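Beta-glucosidase (Chaetomella raphigera, PDB 6JXG) probably hydrolyses terminal, non-reducing beta-D-glucosyl residues with release of beta-D-glucose, as a secreted glycoside hydrolase family 3 enzyme of cellulose degradation. Local coordinates at residues Asp167-Ile173 against Asn202-Tyr208; Gly377-Met381 against Leu393-Leu397; Ala632-Ile636 against Val666-Leu670. All coordinates share one frame; numbering follows the deposited sequence.

Contact 1: Asp167-Ile173 against Asn202-Tyr208; sequences DTMSSNI and NKFNETY. With NAG (2-acetamido-2-deoxy-beta-D-glucopyranose), chain D.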
ATOM      1  N   ASP A 167     -13.173  14.455   6.210  1.00 13.39           N
ATOM      2  CA  ASP A 167     -12.845  15.851   5.979  1.00 15.78           C
ATOM      3  C   ASP A 167     -13.335  16.738   7.083  1.00 15.91           C
ATOM      4  O   ASP A 167     -13.307  17.977   6.947  1.00 16.27           O
ATOM      5  CB  ASP A 167     -13.341  16.341   4.643  1.00 17.39           C
ATOM      6  CG  ASP A 167     -14.814  16.284   4.507  1.00 20.55           C
ATOM      7  OD1 ASP A 167     -15.213  16.663   3.434  1.00 24.24           O
ATOM      8  OD2 ASP A 167     -15.557  15.802   5.373  1.00 20.43           O
ATOM      9  N   THR A 168     -13.714  16.134   8.224  1.00 13.96           N
ATOM     10  CA  THR A 168     -13.982  16.979   9.375  1.00 14.20           C
ATOM     11  C   THR A 168     -13.377  16.463  10.695  1.00 15.07           C
ATOM     12  O   THR A 168     -13.105  17.241  11.598  1.00 16.25           O
ATOM     13  CB  THR A 168     -15.510  17.121   9.620  1.00 13.83           C
ATOM     14  OG1 THR A 168     -16.098  15.824   9.766  1.00 12.99           O
ATOM     15  CG2 THR A 168     -16.254  17.762   8.447  1.00 14.19           C
ATOM     16  N   MET A 169     -13.248  15.168  10.829  1.00 13.47           N
ATOM     17  CA  MET A 169     -12.772  14.619  12.073  1.00 14.13           C
ATOM     18  C   MET A 169     -11.303  14.950  12.329  1.00 14.32           C
ATOM     19  O   MET A 169     -10.519  15.227  11.411  1.00 13.75           O
ATOM     20  CB  MET A 169     -12.855  13.110  11.976  1.00 16.67           C
ATOM     21  CG  MET A 169     -11.894  12.658  10.875  1.00 19.36           C
ATOM     22  SD  MET A 169     -10.466  11.853  11.521  1.00 27.83           S
ATOM     23  CE  MET A 169     -11.793  10.544  11.391  1.00 20.29           C
ATOM     24  N   SER A 170     -10.904  14.874  13.593  1.00 13.35           N
ATOM     25  CA  SER A 170      -9.490  15.020  13.966  1.00 13.12           C
ATOM     26  C   SER A 170      -8.918  13.646  14.470  1.00 12.78           C
ATOM     27  O   SER A 170      -9.560  12.876  15.215  1.00 13.35           O
ATOM     28  CB  SER A 170      -9.345  16.099  15.017  1.00 13.84           C
ATOM     29  OG  SER A 170      -7.978  16.246  15.378  1.00 13.09           O
ATOM     30  N   SER A 171      -7.700  13.365  14.027  1.00 12.81           N
ATOM     31  CA  SER A 171      -6.849  12.349  14.550  1.00 13.04           C
ATOM     32  C   SER A 171      -5.844  13.058  15.449  1.00 13.57           C
ATOM     33  O   SER A 171      -5.086  13.928  14.989  1.00 13.20           O
ATOM     34  CB  SER A 171      -6.114  11.661  13.405  1.00 12.99           C
ATOM     35  OG  SER A 171      -7.055  10.931  12.605  1.00 12.43           O
ATOM     36  N   ASN A 172      -5.799  12.611  16.705  1.00 12.91           N
ATOM     37  CA  ASN A 172      -4.965  13.183  17.710  1.00 12.38           C
ATOM     38  C   ASN A 172      -4.071  12.042  18.223  1.00 13.61           C
ATOM     39  O   ASN A 172      -4.511  11.123  18.922  1.00 13.52           O
ATOM     40  CB  ASN A 172      -5.787  13.788  18.831  1.00 14.52           C
ATOM     41  CG  ASN A 172      -6.879  14.675  18.352  1.00 15.05           C
ATOM     42  OD1 ASN A 172      -6.728  15.378  17.350  1.00 17.04           O
ATOM     43  ND2 ASN A 172      -8.035  14.641  19.059  1.00 14.60           N
ATOM     44  N   ILE A 173      -2.812  12.097  17.830  1.00 14.14           N
ATOM     45  CA  ILE A 173      -1.905  10.975  17.993  1.00 13.76           C
ATOM     46  C   ILE A 173      -0.765  11.399  18.894  1.00 14.43           C
ATOM     47  O   ILE A 173      -0.133  12.447  18.691  1.00 12.84           O
ATOM     48  CB  ILE A 173      -1.370  10.472  16.666  1.00 13.53           C
ATOM     49  CG1 ILE A 173      -2.499  10.369  15.608  1.00 14.74           C
ATOM     50  CG2 ILE A 173      -0.624   9.179  16.889  1.00 14.49           C
ATOM     51  CD1 ILE A 173      -2.014   9.844  14.264  1.00 14.87           C
ATOM     52  N   ASN A 202      -8.046  15.174   6.794  1.00 11.67           N
ATOM     53  CA  ASN A 202      -8.533  15.185   8.145  1.00 11.97           C
ATOM     54  C   ASN A 202      -7.809  16.254   8.934  1.00 11.73           C
ATOM     55  O   ASN A 202      -6.774  16.754   8.507  1.00 10.49           O
ATOM     56  CB  ASN A 202      -8.314  13.809   8.803  1.00 11.60           C
ATOM     57  CG  ASN A 202      -6.834  13.363   8.664  1.00 12.57           C
ATOM     58  OD1 ASN A 202      -6.384  12.969   7.590  1.00 11.38           O
ATOM     59  ND2 ASN A 202      -6.072  13.525   9.728  1.00 12.72           N
ATOM     60  N   LYS A 203      -8.355  16.609  10.108  1.00 12.16           N
ATOM     61  CA  LYS A 203      -7.596  17.417  11.039  1.00 12.88           C
ATOM     62  C   LYS A 203      -6.600  16.496  11.732  1.00 12.15           C
ATOM     63  O   LYS A 203      -6.884  15.312  11.950  1.00 13.50           O
ATOM     64  CB  LYS A 203      -8.483  18.140  12.089  1.00 13.39           C
ATOM     65  CG  LYS A 203      -9.577  18.914  11.450  1.00 13.95           C
ATOM     66  CD  LYS A 203     -10.509  19.576  12.420  1.00 16.23           C
ATOM     67  CE  LYS A 203     -11.481  20.452  11.649  1.00 16.36           C
ATOM     68  NZ  LYS A 203     -12.479  20.895  12.619  1.00 16.34           N
ATOM     69  N   PHE A 204      -5.460  17.048  12.057  1.00 11.74           N
ATOM     70  CA  PHE A 204      -4.510  16.436  12.976  1.00 13.68           C
ATOM     71  C   PHE A 204      -4.346  17.358  14.213  1.00 13.34           C
ATOM     72  O   PHE A 204      -3.978  18.504  14.079  1.00 13.93           O
ATOM     73  CB  PHE A 204      -3.127  16.232  12.308  1.00 13.99           C
ATOM     74  CG  PHE A 204      -2.166  15.510  13.183  1.00 16.22           C
ATOM     75  CD1 PHE A 204      -1.388  16.197  14.085  1.00 18.45           C
ATOM     76  CD2 PHE A 204      -2.094  14.137  13.148  1.00 18.55           C
ATOM     77  CE1 PHE A 204      -0.536  15.532  14.932  1.00 19.21           C
ATOM     78  CE2 PHE A 204      -1.266  13.460  14.023  1.00 19.27           C
ATOM     79  CZ  PHE A 204      -0.504  14.158  14.904  1.00 19.90           C
ATOM     80  N   ASN A 205      -4.548  16.830  15.412  1.00 15.07           N
ATOM     81  CA  ASN A 205      -4.462  17.645  16.638  1.00 13.74           C
ATOM     82  C   ASN A 205      -5.276  18.902  16.471  1.00 14.07           C
ATOM     83  O   ASN A 205      -4.874  19.981  16.932  1.00 14.07           O
ATOM     84  CB  ASN A 205      -3.019  17.954  17.028  1.00 15.50           C
ATOM     85  CG  ASN A 205      -2.368  16.807  17.817  1.00 17.32           C
ATOM     86  OD1 ASN A 205      -2.898  15.696  17.904  1.00 17.49           O
ATOM     87  ND2 ASN A 205      -1.210  17.067  18.325  1.00 18.42           N
ATOM     88  N   GLU A 206      -6.425  18.705  15.878  1.00 12.87           N
ATOM     89  CA  GLU A 206      -7.493  19.714  15.684  1.00 14.38           C
ATOM     90  C   GLU A 206      -7.291  20.776  14.634  1.00 14.48           C
ATOM     91  O   GLU A 206      -8.136  21.674  14.488  1.00 14.00           O
ATOM     92  CB  GLU A 206      -7.963  20.310  17.039  1.00 15.88           C
ATOM     93  CG  GLU A 206      -8.401  19.250  18.057  1.00 16.88           C
ATOM     94  CD  GLU A 206      -9.654  18.467  17.690  1.00 15.90           C
ATOM     95  OE1 GLU A 206      -9.765  17.334  18.231  1.00 17.34           O
ATOM     96  OE2 GLU A 206     -10.533  18.956  16.905  1.00 15.79           O
ATOM     97  N   THR A 207      -6.230  20.660  13.841  1.00 14.10           N
ATOM     98  CA  THR A 207      -6.012  21.553  12.702  1.00 13.94           C
ATOM     99  C   THR A 207      -5.856  20.734  11.400  1.00 12.25           C
ATOM    100  O   THR A 207      -5.038  19.771  11.325  1.00 12.74           O
ATOM    101  CB  THR A 207      -4.735  22.405  12.932  1.00 13.44           C
ATOM    102  OG1 THR A 207      -4.931  23.238  14.071  1.00 11.71           O
ATOM    103  CG2 THR A 207      -4.411  23.257  11.721  1.00 14.23           C
ATOM    104  N   TYR A 208      -6.606  21.106  10.374  1.00 13.46           N
ATOM    105  CA  TYR A 208      -6.526  20.429   9.040  1.00 12.87           C
ATOM    106  C   TYR A 208      -5.066  20.223   8.652  1.00 12.16           C
ATOM    107  O   TYR A 208      -4.234  21.157   8.761  1.00 12.58           O
ATOM    108  CB  TYR A 208      -7.238  21.276   7.979  1.00 14.49           C
ATOM    109  CG  TYR A 208      -8.725  21.112   8.011  1.00 15.13           C
ATOM    110  CD1 TYR A 208      -9.579  22.162   8.353  1.00 15.25           C
ATOM    111  CD2 TYR A 208      -9.267  19.845   7.790  1.00 14.43           C
ATOM    112  CE1 TYR A 208     -10.965  21.937   8.396  1.00 16.76           C
ATOM    113  CE2 TYR A 208     -10.625  19.614   7.846  1.00 15.33           C
ATOM    114  CZ  TYR A 208     -11.468  20.653   8.177  1.00 16.27           C
ATOM    115  OH  TYR A 208     -12.832  20.375   8.170  1.00 17.85           O
TER
HETATM  116  C1  NAG D 803      -0.467  16.147  19.117  1.00 25.32           C
HETATM  117  C2  NAG D 803       0.998  16.583  19.063  1.00 27.35           C
HETATM  118  C3  NAG D 803       1.702  15.793  20.146  1.00 33.87           C
HETATM  119  C4  NAG D 803       1.036  16.150  21.449  1.00 33.73           C
HETATM  120  C5  NAG D 803      -0.267  15.380  21.321  1.00 37.35           C
HETATM  121  C6  NAG D 803      -0.922  15.243  22.678  1.00 40.00           C
HETATM  122  C7  NAG D 803       2.058  17.406  16.927  1.00 31.84           C
HETATM  123  C8  NAG D 803       1.514  18.777  16.995  1.00 29.44           C
HETATM  124  N2  NAG D 803       1.777  16.433  17.836  1.00 28.73           N
HETATM  125  O3  NAG D 803       3.037  16.180  20.183  1.00 34.20           O
HETATM  126  O4  NAG D 803       1.875  15.845  22.495  1.00 37.28           O
HETATM  127  O5  NAG D 803      -0.977  16.268  20.439  1.00 29.18           O
HETATM  128  O6  NAG D 803      -1.226  16.591  22.972  1.00 38.65           O
HETATM  129  O7  NAG D 803       2.733  17.175  15.907  1.00 44.77           O
HETATM  130  O   HOH W   1     -13.998  18.604  13.701  1.00 21.66           O
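A short parallel strand pairing of two bridges, S170 with K203 and S171 with F204, lies in the N-terminal, TIM-barrel-like domain, and the type I' turn F204-T207 beyond it carries the N-linked sugar on N205. The register is set by three backbone bonds: K203 N to M169 O, S171 N to K203 O and N205 N to S171 O. K203 O accepts twice, because N202 ND2 of its own segment approaches from the opposite face of that carbonyl plane to S171 N; N202 ND2 also bonds I158 O, and N202 OD1 is hydrogen-bonded to S200 OG.

A chi1 of -180° swings S170 OG away from its own N and toward the turn, where it accepts E206 N at 3.0 Å. N172 ND2 makes a weak bond of 3.3 Å to E206 OE1, the amide and carboxylate planes standing 54° apart, and bonds N550 as well. At the other end Y208 OH donates to D167 O at 2.7 Å, with the carbonyl oxygen at the ring edge. The extended K203 chain lays CE over one face of the Y208 ring, offset toward its rim, and a water links K203 NZ to T168 O.

I173 CG1 meets F204 CE2 obliquely at 3.7 Å, while S171 O lies over a ring face and C7 of the sugar at the ring edge. N205 ND2 is bonded covalently to NAG C1 at 1.4 Å. E206 OE1 also lies close to the like-charged D548, which may raise the carboxylate's proton affinity; the weak N172 ND2 bond may offset a little of that cost.

Contact 2: Gly377-Met381 against Leu393-Leu397; sequences GHLAM and LVAPL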
ATOM      1  N   GLY A 377     -19.416  -9.179 -10.224  1.00 12.75           N
ATOM      2  CA  GLY A 377     -18.400  -9.983 -10.835  1.00 13.42           C
ATOM      3  C   GLY A 377     -17.044 -10.016 -10.083  1.00 12.41           C
ATOM      4  O   GLY A 377     -16.953  -9.630  -8.923  1.00 14.33           O
ATOM      5  N   HIS A 378     -16.022 -10.522 -10.775  1.00 13.73           N
ATOM      6  CA  HIS A 378     -14.688 -10.668 -10.240  1.00 12.73           C
ATOM      7  C   HIS A 378     -14.116  -9.390  -9.693  1.00 12.61           C
ATOM      8  O   HIS A 378     -14.135  -8.380 -10.356  1.00 12.57           O
ATOM      9  CB  HIS A 378     -13.753 -11.242 -11.253  1.00 12.54           C
ATOM     10  CG  HIS A 378     -12.486 -11.688 -10.632  1.00 13.36           C
ATOM     11  ND1 HIS A 378     -12.463 -12.496  -9.514  1.00 12.97           N
ATOM     12  CD2 HIS A 378     -11.200 -11.382 -10.911  1.00 12.68           C
ATOM     13  CE1 HIS A 378     -11.200 -12.700  -9.167  1.00 13.56           C
ATOM     14  NE2 HIS A 378     -10.423 -12.023  -9.986  1.00 13.44           N
ATOM     15  N   LEU A 379     -13.670  -9.446  -8.443  1.00 11.96           N
ATOM     16  CA  LEU A 379     -13.191  -8.293  -7.759  1.00 12.13           C
ATOM     17  C   LEU A 379     -11.652  -8.232  -7.846  1.00 12.26           C
ATOM     18  O   LEU A 379     -10.990  -9.150  -7.313  1.00 12.67           O
ATOM     19  CB  LEU A 379     -13.612  -8.311  -6.281  1.00 12.40           C
ATOM     20  CG  LEU A 379     -13.081  -7.160  -5.438  1.00 12.58           C
ATOM     21  CD1 LEU A 379     -13.755  -5.853  -5.860  1.00 14.12           C
ATOM     22  CD2 LEU A 379     -13.348  -7.355  -3.987  1.00 14.29           C
ATOM     23  N   ALA A 380     -11.118  -7.136  -8.414  1.00 12.59           N
ATOM     24  CA  ALA A 380      -9.670  -7.050  -8.619  1.00 13.14           C
ATOM     25  C   ALA A 380      -9.055  -5.736  -8.237  1.00 14.93           C
ATOM     26  O   ALA A 380      -7.831  -5.543  -8.333  1.00 16.07           O
ATOM     27  CB  ALA A 380      -9.318  -7.430 -10.041  1.00 13.36           C
ATOM     28  N   MET A 381      -9.891  -4.889  -7.643  1.00 14.14           N
ATOM     29  CA  MET A 381      -9.539  -3.514  -7.288  1.00 16.88           C
ATOM     30  C   MET A 381     -10.699  -3.043  -6.338  1.00 14.90           C
ATOM     31  O   MET A 381     -11.879  -3.333  -6.647  1.00 14.44           O
ATOM     32  CB  MET A 381      -9.630  -2.754  -8.619  1.00 17.38           C
ATOM     33  CG  MET A 381      -9.049  -1.453  -8.566  1.00 17.40           C
ATOM     34  SD  MET A 381      -8.875  -0.660 -10.052  1.00 16.12           S
ATOM     35  CE  MET A 381      -7.894  -1.762 -11.052  1.00 17.70           C
ATOM     36  N   LEU A 393      -9.557  -8.191 -17.919  1.00 12.36           N
ATOM     37  CA  LEU A 393      -9.453  -8.735 -16.540  1.00 12.94           C
ATOM     38  C   LEU A 393      -9.594 -10.235 -16.685  1.00 13.23           C
ATOM     39  O   LEU A 393     -10.659 -10.714 -17.119  1.00 13.71           O
ATOM     40  CB  LEU A 393     -10.536  -8.154 -15.624  1.00 12.58           C
ATOM     41  CG  LEU A 393     -10.648  -8.823 -14.235  1.00 12.49           C
ATOM     42  CD1 LEU A 393      -9.329  -8.724 -13.499  1.00 11.39           C
ATOM     43  CD2 LEU A 393     -11.784  -8.202 -13.439  1.00 12.15           C
ATOM     44  N   VAL A 394      -8.524 -10.973 -16.409  1.00 12.97           N
ATOM     45  CA  VAL A 394      -8.613 -12.434 -16.393  1.00 14.92           C
ATOM     46  C   VAL A 394      -9.390 -12.907 -15.117  1.00 15.82           C
ATOM     47  O   VAL A 394      -8.879 -12.837 -14.009  1.00 13.34           O
ATOM     48  CB  VAL A 394      -7.244 -13.117 -16.439  1.00 15.88           C
ATOM     49  CG1 VAL A 394      -7.450 -14.634 -16.501  1.00 18.10           C
ATOM     50  CG2 VAL A 394      -6.414 -12.633 -17.597  1.00 16.94           C
ATOM     51  N   ALA A 395     -10.641 -13.308 -15.298  1.00 14.63           N
ATOM     52  CA  ALA A 395     -11.406 -13.843 -14.192  1.00 15.58           C
ATOM     53  C   ALA A 395     -11.001 -15.278 -13.876  1.00 14.81           C
ATOM     54  O   ALA A 395     -10.479 -15.962 -14.723  1.00 16.23           O
ATOM     55  CB  ALA A 395     -12.882 -13.788 -14.496  1.00 15.63           C
ATOM     56  N   PRO A 396     -11.294 -15.751 -12.661  1.00 13.75           N
ATOM     57  CA  PRO A 396     -10.897 -17.148 -12.352  1.00 14.98           C
ATOM     58  C   PRO A 396     -11.364 -18.170 -13.409  1.00 15.20           C
ATOM     59  O   PRO A 396     -10.604 -19.026 -13.840  1.00 15.07           O
ATOM     60  CB  PRO A 396     -11.596 -17.405 -11.029  1.00 14.20           C
ATOM     61  CG  PRO A 396     -11.555 -16.077 -10.343  1.00 14.91           C
ATOM     62  CD  PRO A 396     -11.831 -15.064 -11.489  1.00 14.86           C
ATOM     63  N   LEU A 397     -12.634 -18.090 -13.813  1.00 17.78           N
ATOM     64  CA  LEU A 397     -13.149 -19.059 -14.790  1.00 15.98           C
ATOM     65  C   LEU A 397     -12.466 -18.967 -16.171  1.00 17.10           C
ATOM     66  O   LEU A 397     -12.282 -19.998 -16.871  1.00 17.91           O
ATOM     67  CB  LEU A 397     -14.692 -18.938 -14.891  1.00 17.71           C
ATOM     68  CG  LEU A 397     -15.334 -19.947 -15.847  1.00 18.99           C
ATOM     69  CD1 LEU A 397     -15.094 -21.349 -15.268  1.00 19.84           C
ATOM     70  CD2 LEU A 397     -16.794 -19.648 -16.043  1.00 20.23           C
TER
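H378 and A395 make the nearest backbone approach, 6.0 Å between CA atoms, and the chains then diverge to 8.1 Å between A380 CA and L393 CA. Both segments belong to the C-terminal domain of the family 3 fold: 377-381 is loop, whereas 393-397 runs into helix 396-406, with A395 at its N-cap position and P396 opening the first turn.

The H378 ring carries the contact. With CG anti to the backbone N (chi1 -167°), the imidazole reaches across to the start of the helix and offers a face to P396. A CH-pi interaction follows: P396 CD stands 3.4 Å from the H378 ring centroid and only 13° off the ring normal, which places it over the centre rather than the rim. P396 CG leans over the ND1-CE1 side of the ring, 3.6 Å from H378 CE1.

L393 comes from another direction, its side chain at about a right angle to that of H378. Its CD2 lies at the ring edge, 4.1 Å from H378 CD2. The ring's rotation is fixed by polar partners elsewhere, since ND1 is hydrogen-bonded to D358 O and NE2 to S511 OG. A leucine in place of H378 would probably leave D358 O and S511 OG without these imidazole partners and deprive P396 of the flat face beneath it.

P396 also touches F435 of strand 431-438 and L515 of helix 511-519, which places the pair where loop, sheet and two helices converge. The other branch of L393 completes the contact: A380 CB meets L393 CD1 at 3.7 Å.

Contact 3: Ala632-Ile636 against Val666-Leu670; sequences AQLYI and VTFNL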
ATOM      1  N   ALA A 632      11.005 -15.799   5.314  1.00 12.14           N
ATOM      2  CA  ALA A 632      11.539 -15.763   6.685  1.00 11.20           C
ATOM      3  C   ALA A 632      11.389 -14.367   7.255  1.00 11.60           C
ATOM      4  O   ALA A 632      11.613 -13.393   6.557  1.00 11.41           O
ATOM      5  CB  ALA A 632      12.956 -16.160   6.689  1.00 10.60           C
ATOM      6  N   GLN A 633      11.070 -14.280   8.534  1.00 10.96           N
ATOM      7  CA  GLN A 633      10.725 -13.035   9.213  1.00 11.23           C
ATOM      8  C   GLN A 633      11.526 -12.924  10.474  1.00 12.01           C
ATOM      9  O   GLN A 633      11.729 -13.951  11.155  1.00 12.03           O
ATOM     10  CB  GLN A 633       9.261 -12.961   9.562  1.00 10.84           C
ATOM     11  CG  GLN A 633       8.407 -13.039   8.312  1.00 11.16           C
ATOM     12  CD  GLN A 633       6.988 -13.476   8.560  1.00 11.30           C
ATOM     13  OE1 GLN A 633       6.344 -13.034   9.500  1.00 11.39           O
ATOM     14  NE2 GLN A 633       6.484 -14.328   7.688  1.00 11.36           N
ATOM     15  N   LEU A 634      11.935 -11.684  10.768  1.00 12.38           N
ATOM     16  CA  LEU A 634      12.633 -11.313  11.987  1.00 13.94           C
ATOM     17  C   LEU A 634      11.826 -10.310  12.759  1.00 13.11           C
ATOM     18  O   LEU A 634      11.520  -9.227  12.226  1.00 15.18           O
ATOM     19  CB  LEU A 634      13.939 -10.602  11.643  1.00 14.52           C
ATOM     20  CG  LEU A 634      15.105 -10.458  12.605  1.00 16.36           C
ATOM     21  CD1 LEU A 634      15.909  -9.198  12.477  1.00 16.27           C
ATOM     22  CD2 LEU A 634      14.973 -10.977  13.995  1.00 15.96           C
ATOM     23  N   TYR A 635      11.560 -10.636  14.027  1.00 12.59           N
ATOM     24  CA  TYR A 635      10.852  -9.807  15.015  1.00 11.74           C
ATOM     25  C   TYR A 635      11.838  -9.541  16.192  1.00 13.63           C
ATOM     26  O   TYR A 635      12.682 -10.417  16.594  1.00 13.00           O
ATOM     27  CB  TYR A 635       9.569 -10.484  15.528  1.00 12.25           C
ATOM     28  CG  TYR A 635       8.535 -10.712  14.440  1.00 11.94           C
ATOM     29  CD1 TYR A 635       7.539  -9.792  14.197  1.00 11.96           C
ATOM     30  CD2 TYR A 635       8.626 -11.810  13.593  1.00 12.67           C
ATOM     31  CE1 TYR A 635       6.610  -9.992  13.165  1.00 12.26           C
ATOM     32  CE2 TYR A 635       7.702 -12.009  12.559  1.00 12.59           C
ATOM     33  CZ  TYR A 635       6.729 -11.069  12.323  1.00 12.98           C
ATOM     34  OH  TYR A 635       5.849 -11.297  11.277  1.00 12.00           O
ATOM     35  N   ILE A 636      11.813  -8.305  16.651  1.00 12.88           N
ATOM     36  CA  ILE A 636      12.705  -7.852  17.711  1.00 13.74           C
ATOM     37  C   ILE A 636      11.921  -7.464  18.942  1.00 13.99           C
ATOM     38  O   ILE A 636      10.857  -6.836  18.853  1.00 13.60           O
ATOM     39  CB  ILE A 636      13.552  -6.709  17.198  1.00 15.83           C
ATOM     40  CG1 ILE A 636      14.486  -7.333  16.138  1.00 18.66           C
ATOM     41  CG2 ILE A 636      14.275  -6.004  18.331  1.00 16.90           C
ATOM     42  CD1 ILE A 636      15.608  -6.476  15.705  1.00 22.00           C
ATOM     43  N   VAL A 666      19.064 -16.955   4.700  1.00 15.77           N
ATOM     44  CA  VAL A 666      18.313 -15.685   4.768  1.00 16.01           C
ATOM     45  C   VAL A 666      19.074 -14.700   5.589  1.00 14.99           C
ATOM     46  O   VAL A 666      19.736 -15.067   6.504  1.00 15.84           O
ATOM     47  CB  VAL A 666      16.842 -15.876   5.245  1.00 13.82           C
ATOM     48  CG1 VAL A 666      16.149 -16.705   4.222  1.00 14.03           C
ATOM     49  CG2 VAL A 666      16.758 -16.500   6.606  1.00 15.52           C
ATOM     50  N   THR A 667      18.962 -13.428   5.227  1.00 14.73           N
ATOM     51  CA  THR A 667      19.775 -12.368   5.812  1.00 14.77           C
ATOM     52  C   THR A 667      18.914 -11.197   6.136  1.00 13.48           C
ATOM     53  O   THR A 667      18.085 -10.792   5.289  1.00 14.31           O
ATOM     54  CB  THR A 667      20.869 -11.983   4.812  1.00 15.41           C
ATOM     55  OG1 THR A 667      21.757 -13.105   4.713  1.00 15.28           O
ATOM     56  CG2 THR A 667      21.601 -10.775   5.231  1.00 16.68           C
ATOM     57  N   PHE A 668      19.068 -10.676   7.351  1.00 11.95           N
ATOM     58  CA  PHE A 668      18.323  -9.499   7.770  1.00 11.66           C
ATOM     59  C   PHE A 668      19.329  -8.438   8.190  1.00 12.81           C
ATOM     60  O   PHE A 668      19.970  -8.628   9.201  1.00 11.55           O
ATOM     61  CB  PHE A 668      17.368  -9.799   8.967  1.00 11.37           C
ATOM     62  CG  PHE A 668      16.580 -11.074   8.797  1.00 11.69           C
ATOM     63  CD1 PHE A 668      15.547 -11.148   7.832  1.00 12.74           C
ATOM     64  CD2 PHE A 668      16.924 -12.218   9.486  1.00 11.75           C
ATOM     65  CE1 PHE A 668      14.772 -12.313   7.678  1.00 12.06           C
ATOM     66  CE2 PHE A 668      16.196 -13.426   9.263  1.00 13.10           C
ATOM     67  CZ  PHE A 668      15.101 -13.462   8.374  1.00 13.71           C
ATOM     68  N   ASN A 669      19.416  -7.331   7.443  1.00 12.00           N
ATOM     69  CA  ASN A 669      20.265  -6.185   7.834  1.00 13.61           C
ATOM     70  C   ASN A 669      19.485  -5.130   8.610  1.00 13.45           C
ATOM     71  O   ASN A 669      18.416  -4.652   8.156  1.00 13.60           O
ATOM     72  CB  ASN A 669      20.898  -5.603   6.579  1.00 14.10           C
ATOM     73  CG  ASN A 669      21.797  -6.589   5.888  1.00 16.15           C
ATOM     74  OD1 ASN A 669      22.687  -7.190   6.522  1.00 14.88           O
ATOM     75  ND2 ASN A 669      21.562  -6.803   4.598  1.00 16.65           N
ATOM     76  N   LEU A 670      19.979  -4.821   9.801  1.00 12.77           N
ATOM     77  CA  LEU A 670      19.297  -3.962  10.728  1.00 14.13           C
ATOM     78  C   LEU A 670      19.898  -2.557  10.734  1.00 15.98           C
ATOM     79  O   LEU A 670      21.138  -2.365  10.868  1.00 16.77           O
ATOM     80  CB  LEU A 670      19.336  -4.527  12.157  1.00 13.34           C
ATOM     81  CG  LEU A 670      18.587  -5.823  12.345  1.00 13.83           C
ATOM     82  CD1 LEU A 670      19.033  -6.497  13.659  1.00 15.08           C
ATOM     83  CD2 LEU A 670      17.089  -5.537  12.388  1.00 13.58           C
TER
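F668 presents a ring face to L634 and a ring edge to A632, and these two approaches organise the contact between strands 628-637 and 663-671 in the core of the fibronectin type III-like domain. L634 CB stands 4.0 Å from the F668 ring centroid, 12° off the normal, a CH-pi approach over the middle of the face, and the two side chains cross at a slant. A632 meets the ring differently: its CB lies in the ring plane, 3.8 Å from F668 CZ, while A632 O is near the same edge, 3.5 Å from F668 CE1. The phenyl ring is directed at these partners with CG beside the backbone N (chi1 -45°).

Further along, the branched ends take over. L634 and L670 reach toward each other tip to tip, CD1 to CD2, and I636 meets L670 in the same way, its CD1 being 3.8 Å from L670 CD2. That one methyl group of L670 therefore touches both residues of the facing strand. L634 CD1 also lies against F668 CB, so it touches both the F668 methylene and the L670 methyl. At the opposite end, A632 CB packs against V666 CG2 at 3.8 Å. The touching residues are all buried, and the side-chain contacts between them are apolar.

The axes of the short segments approach to 8.3 Å and cross at -34°, evidence of face-to-face packing of two sheets, as in a beta sandwich, rather than of edge pairing. Strand 628-637 lies within the four-stranded sheet, between 649-658 and 692-698, whereas 663-671 borders 612-622 in the three-stranded one; V697 of strand 692-698 touches both L634 and F668, and V616 of strand 612-622 also touches F668.

The three contacts follow one another along the chain without overlap, each in a different part of the family 3 architecture: contact 1 in the N-terminal domain, contact 2 in the C-terminal domain and contact 3 in the fibronectin type III-like domain. Their centres lie 35 to 37 Å apart, and the nearest atoms of any two remain about 20 Å or more from each other, so none touches another. They also share no sheet: contact 1 forms its own three-stranded sheet, contact 2 lies beside the six-stranded sheet containing strand 431-438, and contact 3 joins two antiparallel sheets. The contacts thus sample three separate regions of the single chain, although D548 and N550 bring the C-terminal region up to contact 1.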